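Local coordinates for uncharacterized protein (Legionella longbeachae NSW150, PDB 4JZA) that probably removes the 3-phosphate from phosphatidylinositol 3-phosphate, a reaction through which the bacterium may alter lipid metabolism in its host, at residues 145-151 with 598-604; 161-167 with 351-357; 366-372 with 568-572. All coordinates share one frame; numbering follows the deposited sequence.

Interaction 1: 145-151 with 598-604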
loop_
_atom_site.group_PDB
_atom_site.type_symbol
_atom_site.label_atom_id
_atom_site.label_comp_id
_atom_site.label_asym_id
_atom_site.label_seq_id
_atom_site.Cartn_x
_atom_site.Cartn_y
_atom_site.Cartn_z
ATOM N N LEU A 145 7.666 -1.038 19.974
ATOM C CA LEU A 145 6.579 -0.401 20.682
ATOM C C LEU A 145 6.286 -1.130 21.940
ATOM O O LEU A 145 6.087 -2.345 21.906
ATOM C CB LEU A 145 5.352 -0.458 19.808
ATOM C CG LEU A 145 4.357 0.636 20.107
ATOM C CD1 LEU A 145 4.897 1.983 19.670
ATOM C CD2 LEU A 145 3.128 0.303 19.292
ATOM N N VAL A 146 6.304 -0.398 23.045
ATOM C CA VAL A 146 5.987 -0.953 24.358
ATOM C C VAL A 146 4.919 -0.063 24.926
ATOM O O VAL A 146 5.033 1.140 24.835
ATOM C CB VAL A 146 7.199 -0.899 25.305
ATOM C CG1 VAL A 146 6.819 -1.419 26.673
ATOM C CG2 VAL A 146 8.375 -1.680 24.752
ATOM N N THR A 147 3.875 -0.641 25.478
ATOM C CA THR A 147 2.832 0.151 26.116
ATOM C C THR A 147 2.686 -0.269 27.595
ATOM O O THR A 147 2.366 -1.402 27.937
ATOM C CB THR A 147 1.476 0.054 25.373
ATOM O OG1 THR A 147 1.599 0.524 23.992
ATOM C CG2 THR A 147 0.422 0.887 26.119
ATOM N N LEU A 148 2.873 0.708 28.469
ATOM C CA LEU A 148 2.815 0.480 29.899
ATOM C C LEU A 148 1.485 0.905 30.484
ATOM O O LEU A 148 1.045 2.029 30.313
ATOM C CB LEU A 148 3.940 1.237 30.592
ATOM C CG LEU A 148 4.050 1.111 32.106
ATOM C CD1 LEU A 148 5.488 1.340 32.526
ATOM C CD2 LEU A 148 3.138 2.108 32.795
ATOM N N LEU A 149 0.854 -0.030 31.178
ATOM C CA LEU A 149 -0.414 0.190 31.840
ATOM C C LEU A 149 -0.293 -0.168 33.312
ATOM O O LEU A 149 0.229 -1.229 33.644
ATOM C CB LEU A 149 -1.479 -0.683 31.191
ATOM C CG LEU A 149 -2.925 -0.219 31.246
ATOM C CD1 LEU A 149 -3.019 1.244 30.878
ATOM C CD2 LEU A 149 -3.756 -1.058 30.300
ATOM N N PRO A 150 -0.807 0.774 34.221
ATOM C CA PRO A 150 -0.735 0.329 35.620
ATOM C C PRO A 150 -1.877 -0.611 35.984
ATOM O O PRO A 150 -3.032 -0.295 35.760
ATOM C CB PRO A 150 -0.868 1.624 36.401
ATOM C CG PRO A 150 -1.893 2.356 35.646
ATOM C CD PRO A 150 -1.420 2.194 34.241
HETATM N N MSE A 151 -1.535 -1.771 36.525
HETATM C CA MSE A 151 -2.503 -2.720 37.013
HETATM C C MSE A 151 -1.836 -3.513 38.079
HETATM O O MSE A 151 -0.634 -3.751 37.941
HETATM C CB MSE A 151 -2.729 -3.710 35.898
HETATM C CG MSE A 151 -3.807 -3.271 34.937
HETATM SE SE MSE A 151 -4.293 -4.908 33.988
HETATM C CE MSE A 151 -4.818 -4.083 32.291
ATOM N N ASP A 598 -9.647 -2.570 28.853
ATOM C CA ASP A 598 -8.414 -1.829 29.223
ATOM C C ASP A 598 -7.319 -1.944 28.193
ATOM O O ASP A 598 -6.640 -0.947 27.890
ATOM C CB ASP A 598 -7.834 -2.328 30.553
ATOM C CG ASP A 598 -8.544 -1.750 31.744
ATOM O OD1 ASP A 598 -9.327 -0.803 31.572
ATOM O OD2 ASP A 598 -8.313 -2.259 32.858
ATOM N N LEU A 599 -7.128 -3.171 27.699
ATOM C CA LEU A 599 -6.074 -3.437 26.741
ATOM C C LEU A 599 -6.395 -2.754 25.424
ATOM O O LEU A 599 -5.558 -2.061 24.880
ATOM C CB LEU A 599 -5.852 -4.932 26.566
ATOM C CG LEU A 599 -5.169 -5.628 27.774
ATOM C CD1 LEU A 599 -5.007 -7.093 27.477
ATOM C CD2 LEU A 599 -3.799 -5.096 28.113
ATOM N N TYR A 600 -7.632 -2.915 24.962
ATOM C CA TYR A 600 -8.082 -2.315 23.731
ATOM C C TYR A 600 -7.900 -0.823 23.835
ATOM O O TYR A 600 -7.325 -0.215 22.960
ATOM C CB TYR A 600 -9.533 -2.715 23.425
ATOM C CG TYR A 600 -10.026 -2.190 22.094
ATOM C CD1 TYR A 600 -10.430 -0.872 21.958
ATOM C CD2 TYR A 600 -10.073 -3.019 20.975
ATOM C CE1 TYR A 600 -10.862 -0.382 20.762
ATOM C CE2 TYR A 600 -10.476 -2.540 19.757
ATOM C CZ TYR A 600 -10.873 -1.217 19.660
ATOM O OH TYR A 600 -11.278 -0.720 18.444
HETATM N N MSE A 601 -8.338 -0.225 24.933
HETATM C CA MSE A 601 -8.218 1.242 25.067
HETATM C C MSE A 601 -6.825 1.768 25.338
HETATM O O MSE A 601 -6.608 2.930 25.247
HETATM C CB MSE A 601 -9.131 1.724 26.159
HETATM C CG MSE A 601 -10.591 1.509 25.722
HETATM SE SE MSE A 601 -11.922 1.940 27.109
HETATM C CE MSE A 601 -11.376 3.807 27.379
ATOM N N SER A 602 -5.861 0.932 25.685
ATOM C CA SER A 602 -4.493 1.402 25.796
ATOM C C SER A 602 -4.048 1.870 24.425
ATOM O O SER A 602 -3.173 2.775 24.285
ATOM C CB SER A 602 -3.571 0.294 26.294
ATOM O OG SER A 602 -3.493 -0.773 25.372
ATOM N N ARG A 603 -4.649 1.216 23.422
ATOM C CA ARG A 603 -4.434 1.541 22.013
ATOM C C ARG A 603 -3.081 1.077 21.568
ATOM O O ARG A 603 -2.587 1.515 20.550
ATOM C CB ARG A 603 -4.551 3.039 21.723
ATOM C CG ARG A 603 -5.923 3.628 22.010
ATOM C CD ARG A 603 -6.163 4.908 21.231
ATOM N NE ARG A 603 -7.423 4.689 20.572
ATOM C CZ ARG A 603 -7.648 4.754 19.274
ATOM N NH1 ARG A 603 -6.718 5.147 18.413
ATOM N NH2 ARG A 603 -8.841 4.443 18.845
ATOM N N HIS A 604 -2.461 0.207 22.337
ATOM C CA HIS A 604 -1.210 -0.325 21.901
ATOM C C HIS A 604 -1.305 -0.958 20.488
ATOM O O HIS A 604 -0.511 -0.652 19.620
ATOM C CB HIS A 604 -0.751 -1.355 22.886
ATOM C CG HIS A 604 0.434 -2.133 22.426
ATOM N ND1 HIS A 604 1.715 -1.654 22.547
ATOM C CD2 HIS A 604 0.534 -3.362 21.859
ATOM C CE1 HIS A 604 2.557 -2.523 22.013
ATOM N NE2 HIS A 604 1.868 -3.569 21.593
#

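Interaction 2: 161-167 with 351-357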
loop_
_atom_site.group_PDB
_atom_site.type_symbol
_atom_site.label_atom_id
_atom_site.label_comp_id
_atom_site.label_asym_id
_atom_site.label_seq_id
_atom_site.Cartn_x
_atom_site.Cartn_y
_atom_site.Cartn_z
ATOM N N LEU A 161 2.949 -4.628 30.743
ATOM C CA LEU A 161 3.563 -4.144 29.524
ATOM C C LEU A 161 3.137 -4.982 28.346
ATOM O O LEU A 161 3.309 -6.189 28.346
ATOM C CB LEU A 161 5.082 -4.204 29.642
ATOM C CG LEU A 161 5.832 -2.934 30.028
ATOM C CD1 LEU A 161 5.105 -2.178 31.116
ATOM C CD2 LEU A 161 7.239 -3.267 30.476
ATOM N N GLN A 162 2.597 -4.327 27.330
ATOM C CA GLN A 162 2.387 -4.957 26.042
ATOM C C GLN A 162 3.577 -4.562 25.196
ATOM O O GLN A 162 3.949 -3.389 25.147
ATOM C CB GLN A 162 1.119 -4.461 25.403
ATOM C CG GLN A 162 -0.121 -4.574 26.266
ATOM C CD GLN A 162 -1.253 -3.963 25.523
ATOM O OE1 GLN A 162 -1.444 -4.304 24.447
ATOM N NE2 GLN A 162 -1.991 -3.130 26.046
ATOM N N VAL A 163 4.190 -5.547 24.564
ATOM C CA VAL A 163 5.422 -5.349 23.829
ATOM C C VAL A 163 5.365 -5.881 22.395
ATOM O O VAL A 163 4.993 -7.049 22.177
ATOM C CB VAL A 163 6.535 -6.086 24.551
ATOM C CG1 VAL A 163 7.847 -6.000 23.793
ATOM C CG2 VAL A 163 6.708 -5.478 25.912
ATOM N N ASP A 164 5.744 -5.066 21.414
ATOM C CA ASP A 164 5.894 -5.597 20.019
ATOM C C ASP A 164 7.222 -5.216 19.438
ATOM O O ASP A 164 7.505 -4.044 19.224
ATOM C CB ASP A 164 4.772 -5.137 19.069
ATOM C CG ASP A 164 3.476 -5.919 19.252
ATOM O OD1 ASP A 164 2.735 -5.643 20.210
ATOM O OD2 ASP A 164 3.181 -6.805 18.441
ATOM N N GLU A 165 8.059 -6.218 19.235
ATOM C CA GLU A 165 9.415 -6.001 18.773
ATOM C C GLU A 165 9.384 -6.286 17.284
ATOM O O GLU A 165 8.966 -7.344 16.853
ATOM C CB GLU A 165 10.426 -6.891 19.574
ATOM C CG GLU A 165 10.773 -6.298 20.972
ATOM C CD GLU A 165 11.346 -7.249 22.042
ATOM O OE1 GLU A 165 10.921 -8.422 22.182
ATOM O OE2 GLU A 165 12.189 -6.781 22.827
ATOM N N SER A 166 9.746 -5.287 16.510
ATOM C CA SER A 166 9.953 -5.426 15.084
ATOM C C SER A 166 11.161 -6.328 14.780
ATOM O O SER A 166 12.227 -6.241 15.461
ATOM C CB SER A 166 10.259 -4.057 14.500
ATOM O OG SER A 166 10.158 -4.061 13.092
ATOM N N LEU A 167 11.007 -7.129 13.726
ATOM C CA LEU A 167 11.941 -8.176 13.417
ATOM C C LEU A 167 12.453 -8.057 11.993
ATOM O O LEU A 167 11.685 -7.880 11.081
ATOM C CB LEU A 167 11.233 -9.536 13.590
ATOM C CG LEU A 167 10.850 -9.936 15.015
ATOM C CD1 LEU A 167 10.099 -11.237 15.005
ATOM C CD2 LEU A 167 12.072 -10.077 15.887
ATOM N N TYR A 351 6.104 -7.716 10.366
ATOM C CA TYR A 351 6.633 -8.865 11.072
ATOM C C TYR A 351 7.175 -8.460 12.420
ATOM O O TYR A 351 8.016 -7.586 12.513
ATOM C CB TYR A 351 7.721 -9.517 10.244
ATOM C CG TYR A 351 8.397 -10.764 10.845
ATOM C CD1 TYR A 351 7.642 -11.843 11.346
ATOM C CD2 TYR A 351 9.794 -10.892 10.843
ATOM C CE1 TYR A 351 8.249 -12.994 11.830
ATOM C CE2 TYR A 351 10.407 -12.042 11.324
ATOM C CZ TYR A 351 9.644 -13.095 11.822
ATOM O OH TYR A 351 10.291 -14.221 12.344
ATOM N N ALA A 352 6.705 -9.113 13.474
ATOM C CA ALA A 352 7.029 -8.656 14.825
ATOM C C ALA A 352 6.789 -9.763 15.778
ATOM O O ALA A 352 6.101 -10.753 15.428
ATOM C CB ALA A 352 6.182 -7.460 15.211
ATOM N N ALA A 353 7.331 -9.589 16.987
ATOM C CA ALA A 353 7.066 -10.512 18.063
ATOM C C ALA A 353 6.383 -9.797 19.200
ATOM O O ALA A 353 6.910 -8.813 19.709
ATOM C CB ALA A 353 8.354 -11.130 18.550
ATOM N N HIS A 354 5.236 -10.340 19.615
ATOM C CA HIS A 354 4.386 -9.756 20.646
ATOM C C HIS A 354 4.596 -10.530 21.904
ATOM O O HIS A 354 4.545 -11.763 21.880
ATOM C CB HIS A 354 2.865 -9.801 20.279
ATOM C CG HIS A 354 2.001 -9.144 21.306
ATOM N ND1 HIS A 354 1.299 -9.862 22.248
ATOM C CD2 HIS A 354 1.802 -7.838 21.604
ATOM C CE1 HIS A 354 0.700 -9.028 23.077
ATOM N NE2 HIS A 354 0.977 -7.790 22.702
ATOM N N SER A 355 4.801 -9.815 23.003
ATOM C CA SER A 355 4.930 -10.452 24.304
ATOM C C SER A 355 4.254 -9.574 25.345
ATOM O O SER A 355 3.906 -8.431 25.082
ATOM C CB SER A 355 6.417 -10.751 24.653
ATOM O OG SER A 355 7.152 -9.563 24.753
ATOM N N LEU A 356 4.090 -10.140 26.527
ATOM C CA LEU A 356 3.404 -9.526 27.650
ATOM C C LEU A 356 4.299 -9.572 28.908
ATOM O O LEU A 356 4.755 -10.653 29.316
ATOM C CB LEU A 356 2.109 -10.305 27.873
ATOM C CG LEU A 356 1.056 -9.652 28.767
ATOM C CD1 LEU A 356 0.542 -8.281 28.282
ATOM C CD2 LEU A 356 -0.070 -10.649 28.856
ATOM N N LEU A 357 4.597 -8.413 29.479
ATOM C CA LEU A 357 5.459 -8.355 30.657
ATOM C C LEU A 357 4.793 -7.705 31.882
ATOM O O LEU A 357 4.123 -6.680 31.786
ATOM C CB LEU A 357 6.714 -7.562 30.378
ATOM C CG LEU A 357 7.527 -7.945 29.160
ATOM C CD1 LEU A 357 8.765 -7.071 29.147
ATOM C CD2 LEU A 357 7.915 -9.417 29.094
HETATM O O HOH W 1 8.281 -9.252 22.470
#

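Interaction 3: 366-372 with 568-572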
loop_
_atom_site.group_PDB
_atom_site.type_symbol
_atom_site.label_atom_id
_atom_site.label_comp_id
_atom_site.label_asym_id
_atom_site.label_seq_id
_atom_site.Cartn_x
_atom_site.Cartn_y
_atom_site.Cartn_z
ATOM N N ARG A 366 8.852 -9.466 35.097
ATOM C CA ARG A 366 8.621 -10.880 34.854
ATOM C C ARG A 366 7.967 -11.065 33.488
ATOM O O ARG A 366 7.069 -10.303 33.145
ATOM C CB ARG A 366 7.739 -11.454 35.932
ATOM C CG ARG A 366 7.456 -12.939 35.704
ATOM C CD ARG A 366 7.123 -13.650 37.028
ATOM N NE ARG A 366 6.072 -12.935 37.740
ATOM C CZ ARG A 366 4.769 -13.145 37.577
ATOM N NH1 ARG A 366 4.310 -14.080 36.751
ATOM N NH2 ARG A 366 3.912 -12.412 38.263
ATOM N N GLU A 367 8.411 -12.077 32.741
ATOM C CA GLU A 367 7.749 -12.501 31.523
ATOM C C GLU A 367 6.409 -13.159 31.755
ATOM O O GLU A 367 6.386 -14.245 32.246
ATOM C CB GLU A 367 8.597 -13.541 30.811
ATOM C CG GLU A 367 9.880 -12.991 30.223
ATOM C CD GLU A 367 10.411 -13.850 29.077
ATOM O OE1 GLU A 367 11.312 -13.362 28.363
ATOM O OE2 GLU A 367 9.925 -14.995 28.867
ATOM N N LEU A 368 5.293 -12.554 31.345
ATOM C CA LEU A 368 3.945 -13.176 31.460
ATOM C C LEU A 368 3.559 -14.049 30.259
ATOM O O LEU A 368 2.706 -14.935 30.332
ATOM C CB LEU A 368 2.895 -12.096 31.612
ATOM C CG LEU A 368 3.095 -11.212 32.845
ATOM C CD1 LEU A 368 1.953 -10.211 32.957
ATOM C CD2 LEU A 368 3.195 -12.027 34.133
ATOM N N SER A 369 4.176 -13.801 29.131
ATOM C CA SER A 369 4.090 -14.769 28.068
ATOM C C SER A 369 5.437 -14.822 27.371
ATOM O O SER A 369 6.191 -13.843 27.394
ATOM C CB SER A 369 2.981 -14.381 27.064
ATOM O OG SER A 369 3.503 -13.497 26.089
ATOM N N ALA A 370 5.719 -15.954 26.729
ATOM C CA ALA A 370 6.746 -15.999 25.661
ATOM C C ALA A 370 6.370 -15.048 24.472
ATOM O O ALA A 370 5.257 -14.477 24.395
ATOM C CB ALA A 370 6.904 -17.427 25.129
ATOM N N LYS A 371 7.345 -14.901 23.579
ATOM C CA LYS A 371 7.192 -14.235 22.303
ATOM C C LYS A 371 6.181 -14.947 21.428
ATOM O O LYS A 371 6.223 -16.167 21.319
ATOM C CB LYS A 371 8.545 -14.058 21.621
ATOM C CG LYS A 371 9.283 -12.920 22.295
ATOM C CD LYS A 371 10.711 -12.722 21.854
ATOM C CE LYS A 371 11.369 -11.741 22.827
ATOM N NZ LYS A 371 12.437 -10.927 22.170
ATOM N N ARG A 372 5.204 -14.178 20.916
ATOM C CA ARG A 372 4.210 -14.668 19.980
ATOM C C ARG A 372 4.416 -13.831 18.722
ATOM O O ARG A 372 4.420 -12.600 18.764
ATOM C CB ARG A 372 2.793 -14.529 20.539
ATOM C CG ARG A 372 2.528 -15.464 21.722
ATOM C CD ARG A 372 2.059 -14.722 22.961
ATOM N NE ARG A 372 0.739 -14.177 22.759
ATOM C CZ ARG A 372 0.227 -13.151 23.428
ATOM N NH1 ARG A 372 0.905 -12.534 24.380
ATOM N NH2 ARG A 372 -1.002 -12.748 23.140
ATOM N N ILE A 568 -4.407 -14.197 29.894
ATOM C CA ILE A 568 -3.191 -14.329 30.689
ATOM C C ILE A 568 -3.278 -13.376 31.897
ATOM O O ILE A 568 -3.008 -13.789 33.000
ATOM C CB ILE A 568 -1.927 -14.111 29.809
ATOM C CG1 ILE A 568 -1.795 -15.270 28.821
ATOM C CG2 ILE A 568 -0.638 -13.998 30.620
ATOM C CD1 ILE A 568 -0.846 -14.961 27.691
ATOM N N LEU A 569 -3.690 -12.126 31.711
ATOM C CA LEU A 569 -3.818 -11.227 32.846
ATOM C C LEU A 569 -4.877 -11.682 33.846
ATOM O O LEU A 569 -4.717 -11.507 35.062
ATOM C CB LEU A 569 -4.137 -9.804 32.390
ATOM C CG LEU A 569 -2.973 -9.210 31.605
ATOM C CD1 LEU A 569 -3.354 -7.858 31.061
ATOM C CD2 LEU A 569 -1.694 -9.108 32.437
ATOM N N TYR A 570 -5.956 -12.254 33.343
ATOM C CA TYR A 570 -7.035 -12.772 34.183
ATOM C C TYR A 570 -6.514 -13.944 35.068
ATOM O O TYR A 570 -6.650 -13.929 36.294
ATOM C CB TYR A 570 -8.224 -13.197 33.282
ATOM C CG TYR A 570 -9.462 -13.628 34.012
ATOM C CD1 TYR A 570 -9.533 -14.885 34.624
ATOM C CD2 TYR A 570 -10.572 -12.786 34.116
ATOM C CE1 TYR A 570 -10.659 -15.265 35.316
ATOM C CE2 TYR A 570 -11.700 -13.178 34.831
ATOM C CZ TYR A 570 -11.728 -14.410 35.426
ATOM O OH TYR A 570 -12.830 -14.826 36.104
ATOM N N LYS A 571 -5.899 -14.940 34.450
ATOM C CA LYS A 571 -5.337 -16.045 35.202
ATOM C C LYS A 571 -4.380 -15.545 36.278
ATOM O O LYS A 571 -4.358 -16.047 37.395
ATOM C CB LYS A 571 -4.570 -16.979 34.262
ATOM C CG LYS A 571 -3.913 -18.172 34.946
ATOM C CD LYS A 571 -4.593 -19.482 34.584
ATOM C CE LYS A 571 -4.356 -20.537 35.658
ATOM N NZ LYS A 571 -2.901 -20.626 35.909
ATOM N N GLU A 572 -3.572 -14.569 35.915
ATOM C CA GLU A 572 -2.580 -14.008 36.803
ATOM C C GLU A 572 -3.271 -13.310 37.976
ATOM O O GLU A 572 -2.823 -13.413 39.109
ATOM C CB GLU A 572 -1.658 -13.047 36.019
ATOM C CG GLU A 572 -0.242 -12.866 36.545
ATOM C CD GLU A 572 0.599 -14.128 36.507
ATOM O OE1 GLU A 572 0.234 -15.112 35.817
ATOM O OE2 GLU A 572 1.658 -14.117 37.167
#

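Interaction 1: 145-151 with 598-604
T147 and H604 run past each other in opposite directions, so the threonine hydroxyl comes level with the imidazole edge. T147 OG1 lies near the ring plane and hydrogen-bonds H604 ND1 at 2.6 Å; either atom could supply the proton. With CG anti to the backbone N (chi1 171°), the H604 ring is carried alongside T147, its ND1 edge at the hydroxyl. L145 closes in on the same ring edge, its O standing 3.5 Å from H604 CE1. Its branch CD2 packs 4.0 Å from that same carbon, which gives this end of the ring both a polar and an apolar neighbour. In T147, OG1 lies beside the backbone N (chi1 -60°) and the methyl beside the carbonyl carbon, where CG2 is 4.0 Å from S602 CB. Farther along the strand, L149 directs one branch onto the helix backbone, CD2 lying 3.8 Å from D598 O. M151, a selenomethionine, extends toward the helix until its CE is 3.9 Å from D598 CB; the D598 carboxylate itself turns to a salt bridge with R637. R8 reaches both T147 OG1 and S602 O, while D164 takes H604 NE2. Backbone bonds place strand 144-150 between strands 5-10 and 159-166 in the mixed sheet. Helix 598-602 crosses it at 132°, and R603, with positive phi, leaves the helical path just before helix 604-612.

Interaction 2: 161-167 with 351-357
L161 starts the pairing opposite L357: L161 N bonds L357 O at 2.6 Å, the reverse bond runs from L357 N to L161 O, and the two CB atoms pack on the same face. Q162, on the other face, sits in a non-hydrogen-bonded pair with L356, and its amide NE2 goes to S602. V163 and S355 exchange two backbone bonds, each 2.9 Å between N and O, while V163 CG2 also meets L357 CD1 at 4.2 Å. These are neighbouring antiparallel strands inside a mixed sheet, 159-166 and 352-359, and the chain linking them is largely helical and includes the phosphoinositide phosphatase insertion sequence. D164 and H354 form a non-hydrogen-bonded backbone pair; besides its bond to H604, D164 forms a salt bridge with R374 through OD2. E165 returns to a two-bond pair with A353, and a water receives a hydrogen bond from S355 OG while donating to E165 OE1 and A353 O. The same carboxylate forms salt bridges to R26 and K371. S166 stands opposite A352. At L167, CG lies anti to the carbonyl carbon (chi1 -68°), bringing CD1 over one face of the Y351 ring in a CH-pi contact, 3.9 Å from the ring centroid; CD1 also touches A353 CB.

Interaction 3: 366-372 with 568-572
R366 and E572 approach from opposite directions to form the ionic part of this contact. In their salt bridge R366 NH1 donates to E572 OE2 at 2.7 Å, with an N-H...O angle of 154°. The oxygen lies almost in the guanidinium plane, yet the donor meets it from above the carboxylate plane; the two flat groups are turned 35° apart. The glutamate bends at chi2 (64°), and its OE2 meets the arginine. NH2 of R366, whose position is less certain, adds a weak bond to the same oxygen and also pairs with D156.

Apolar packing is carried by L368. Its CB lies 4.1 Å from I568 CG2, and its CD1 meets L569 CD2 at 3.8 Å, with the two leucine side chains nearly at right angles. I568 points its other arm at the next residue, CD1 standing 3.9 Å from S369 CB.

Polar bonds also run within 366-372: S369 OG bonds A370 O and accepts from R372 NH1 at 3.3 Å, and R372 salt-bridges D565. The contact packs interrupted strand 365-374, next to strand 352-359 in the mixed sheet, on helix 556-574. That helix follows strand 545-549, and the junction sequence is consistent with a C-X5-R signature, as in the P-loop of cysteine-dependent phosphatases. The chemistry is divided: leucine and isoleucine carbons fill the middle, while the R366–E572 pair sits at a partly exposed margin, where solvent probably screens its charge.

All three contacts belong to one mixed sheet and the helices packed against it. Interactions 1 and 2 have centres about 12 Å apart, as do interactions 2 and 3, while interactions 1 and 3 are about 14 Å apart. Strands 144-150, 159-166, 352-359 and 365-374 lie side by side in the sheet, so interaction 2 forms the middle join. Helices 556-574 and 587-602, consecutive in the chain, supply the helical sides of interactions 3 and 1 and touch through L569 CD1 and L599 CD1, 4.0 Å apart. Along the chain, interaction 2 closes before interaction 3 opens, and both lie within the loop of chain closed by interaction 1. Sequence separated by hundreds of residues is thereby gathered into one compact alpha/beta unit.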